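Endonuclease EndoMS (Thermococcus kodakarensis KOD1, PDB 5GKE) cleaves mismatched double-stranded DNA as a mismatch restriction endonuclease, working as a dimer in its complex with DNA. Local coordinates at the interface of chains A and B. Sequence-based numbering; all coordinates share one arbitrary frame. Chains: chain A/B, Endonuclease EndoMS.

Contact 1: the interface of chains A and B. Residues chain A 194, 198; chain B 194, 198.
A:Lys194 and B:Lys194 reach toward each other's helices and meet B:Glu198 and A:Glu198 at the two-fold symmetric interface between the C-terminal nuclease domains. The four side chains come from the same segment in each chain, helix 187-204 of the RecB-like NucS fold. This helix also supplies the magnesium ligand Gln192, two residues before the lysine.

Between subunits, the ammonium groups bind carboxylates that approach from the opposite direction. A:Lys194 NZ donates to B:Glu198 OE2 at 2.5 Å, which accepts it with its syn lone pair. The twin bond, from B:Lys194 NZ to A:Glu198 OE1, is longer at 2.9 Å and likewise uses a syn lone pair of the acceptor. Both bonds are salt bridges.

Within each helix, the same ammonium also holds the glutamate one turn further on. A:Lys194 NZ donates to A:Glu198 OE2 at 2.8 Å on the syn side, 21° out of the carboxylate plane. In chain B the donor is less well aligned: B:Lys194 NZ sits 2.5 Å from B:Glu198 OE1 but meets it from above the carboxylate, 38° out of plane. Each carboxylate thus gives one oxygen to its own lysine and the other to the partner's, closing a ring of four alternating charges.

The torsions serve this double grip. Each lysine runs extended from its helix as far as CE and then bends at its last torsion (chi4 -70° in A:Lys194), which turns the ammonium toward both glutamates.

Like charges also come close in the ring. The two ammonium nitrogens, A:Lys194 NZ and B:Lys194 NZ, are 3.4 Å apart, while A:Glu198 OE2 and B:Glu198 OE1 lie 4.4 Å apart. Each ammonium is flanked by two carboxylate oxygens, which probably balances the closeness of the like charges, and the carboxylates are likely to keep the lysines protonated.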
loop_
_atom_site.group_PDB
_atom_site.type_symbol
_atom_site.label_atom_id
_atom_site.label_comp_id
_atom_site.label_asym_id
_atom_site.label_seq_id
_atom_site.Cartn_x
_atom_site.Cartn_y
_atom_site.Cartn_z
ATOM N N LYS A 194 -16.296 14.867 10.462
ATOM C CA LYS A 194 -16.491 16.253 10.848
ATOM C C LYS A 194 -16.610 17.120 9.607
ATOM O O LYS A 194 -17.476 17.986 9.509
ATOM C CB LYS A 194 -15.328 16.728 11.735
ATOM C CG LYS A 194 -15.252 18.234 11.999
ATOM C CD LYS A 194 -14.236 18.528 13.101
ATOM C CE LYS A 194 -14.222 19.994 13.519
ATOM N NZ LYS A 194 -13.654 20.883 12.488
ATOM N N GLU A 198 -20.021 19.334 8.582
ATOM C CA GLU A 198 -19.960 20.780 8.456
ATOM C C GLU A 198 -20.493 21.224 7.107
ATOM O O GLU A 198 -21.269 22.174 7.021
ATOM C CB GLU A 198 -18.527 21.290 8.652
ATOM C CG GLU A 198 -18.094 21.309 10.097
ATOM C CD GLU A 198 -16.623 21.643 10.280
ATOM O OE1 GLU A 198 -15.949 22.013 9.286
ATOM O OE2 GLU A 198 -16.144 21.525 11.430
ATOM N N LYS B 194 -6.562 21.850 8.173
ATOM C CA LYS B 194 -7.677 22.563 8.766
ATOM C C LYS B 194 -7.895 22.109 10.201
ATOM O O LYS B 194 -8.260 22.896 11.082
ATOM C CB LYS B 194 -8.934 22.349 7.927
ATOM C CG LYS B 194 -10.219 22.779 8.592
ATOM C CD LYS B 194 -11.407 22.512 7.688
ATOM C CE LYS B 194 -12.690 23.080 8.265
ATOM N NZ LYS B 194 -13.111 22.411 9.523
ATOM N N GLU B 198 -7.537 24.667 13.499
ATOM C CA GLU B 198 -8.664 24.904 14.385
ATOM C C GLU B 198 -8.274 24.683 15.829
ATOM O O GLU B 198 -8.582 25.499 16.700
ATOM C CB GLU B 198 -9.838 23.993 14.019
ATOM C CG GLU B 198 -10.550 24.420 12.754
ATOM C CD GLU B 198 -11.735 23.544 12.440
ATOM O OE1 GLU B 198 -12.435 23.820 11.438
ATOM O OE2 GLU B 198 -11.962 22.583 13.205
#

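Contact 2: the interface of chains A and B. Residues chain A 42-46; chain B 239.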
loop_
_atom_site.group_PDB
_atom_site.type_symbol
_atom_site.label_atom_id
_atom_site.label_comp_id
_atom_site.label_asym_id
_atom_site.label_seq_id
_atom_site.Cartn_x
_atom_site.Cartn_y
_atom_site.Cartn_z
ATOM N N ASP A 42 14.300 6.508 -11.049
ATOM C CA ASP A 42 14.047 7.935 -11.190
ATOM C C ASP A 42 12.672 8.207 -11.779
ATOM O O ASP A 42 12.350 7.749 -12.884
ATOM C CB ASP A 42 15.124 8.589 -12.053
ATOM C CG ASP A 42 15.108 10.119 -11.954
ATOM O OD1 ASP A 42 14.559 10.664 -10.963
ATOM O OD2 ASP A 42 15.649 10.773 -12.867
ATOM N N GLY A 43 11.903 9.043 -11.093
ATOM C CA GLY A 43 10.466 9.098 -11.293
ATOM C C GLY A 43 9.870 10.042 -10.269
ATOM O O GLY A 43 10.457 11.075 -9.954
ATOM N N ARG A 44 8.671 9.718 -9.805
ATOM C CA ARG A 44 8.021 10.461 -8.741
ATOM C C ARG A 44 8.993 10.806 -7.607
ATOM O O ARG A 44 9.003 11.929 -7.073
ATOM C CB ARG A 44 6.837 9.648 -8.211
ATOM C CG ARG A 44 5.665 9.598 -9.178
ATOM C CD ARG A 44 4.585 8.673 -8.684
ATOM N NE ARG A 44 5.045 7.293 -8.723
ATOM C CZ ARG A 44 4.303 6.241 -8.385
ATOM N NH1 ARG A 44 3.049 6.408 -7.979
ATOM N NH2 ARG A 44 4.817 5.021 -8.452
ATOM N N ALA A 45 9.837 9.845 -7.270
ATOM C CA ALA A 45 10.956 10.085 -6.382
ATOM C C ALA A 45 12.235 9.540 -7.042
ATOM O O ALA A 45 12.255 9.311 -8.250
ATOM C CB ALA A 45 10.720 9.474 -5.036
ATOM N N LYS A 46 13.319 9.437 -6.276
ATOM C CA LYS A 46 14.586 8.939 -6.800
ATOM C C LYS A 46 15.269 8.052 -5.770
ATOM O O LYS A 46 15.218 8.338 -4.571
ATOM C CB LYS A 46 15.493 10.108 -7.200
ATOM C CG LYS A 46 16.827 9.715 -7.793
ATOM C CD LYS A 46 17.381 10.801 -8.722
ATOM C CE LYS A 46 18.813 11.166 -8.351
ATOM N NZ LYS A 46 19.625 9.956 -8.030
ATOM N N LYS B 239 15.518 16.480 -4.708
ATOM C CA LYS B 239 16.257 15.232 -4.916
ATOM C C LYS B 239 17.782 15.399 -4.834
ATOM O O LYS B 239 18.377 16.070 -5.676
ATOM C CB LYS B 239 15.901 14.642 -6.281
ATOM C CG LYS B 239 14.422 14.394 -6.505
ATOM C CD LYS B 239 14.182 13.991 -7.944
ATOM C CE LYS B 239 12.848 13.293 -8.117
ATOM N NZ LYS B 239 12.639 12.879 -9.539
#
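B:Lys239 reaches from the C-terminal segment of chain B to A:Gly43, in the turn between strands 30-42 and 46-50 of the PH-like N-terminal domain of chain A, and to A:Lys46 at the start of the second of these strands. It is the residue with most surface buried in this patch, 66 Å². Its side chain is extended beyond CG, which carries the ammonium group to the turn.

A:Gly43 receives that group through its backbone carbonyl. B:Lys239 NZ donates to A:Gly43 O at 2.9 Å, in the carbonyl plane with a C=O...N angle of 159°. The same nitrogen makes a longer, presumably weaker salt bridge of 3.3 Å to A:Asp42 OD1, a carboxylate oxygen met nearly end-on. One ammonium thereby links the end of strand 30-42 to the turn that follows it. A methionine in place of B:Lys239 would probably leave the A:Gly43 carbonyl and the A:Asp42 carboxylate without this shared donor, and so weaken the hold of the C-terminal segment on the turn.

A:Lys46 contributes aliphatic surface. Its CB lies 4.2 Å from B:Lys239 CD, a loose van der Waals contact beside the stretched chain. CG of A:Lys46 is anti to its own backbone nitrogen (chi1 -179°), and the chain beyond leads its charge away, leaving A:Lys46 NZ 7.7 Å from B:Lys239 NZ.

Contact 1 and contact 2 lie about 34 Å apart, measured between the centres of their C-alpha atoms, and share no residue or secondary-structure element. Contact 1 joins the two nuclease domains to each other through equivalent helices 187-204, whereas contact 2 ties the C-terminal segment of one chain to the N-terminal domain of the other. Since the interface is two-fold symmetric, contact 2 recurs with the chains exchanged. Together they connect like domains across the axis and unlike domains between subunits, an arrangement that may help keep both nuclease domains placed to act on opposite strands of bound DNA.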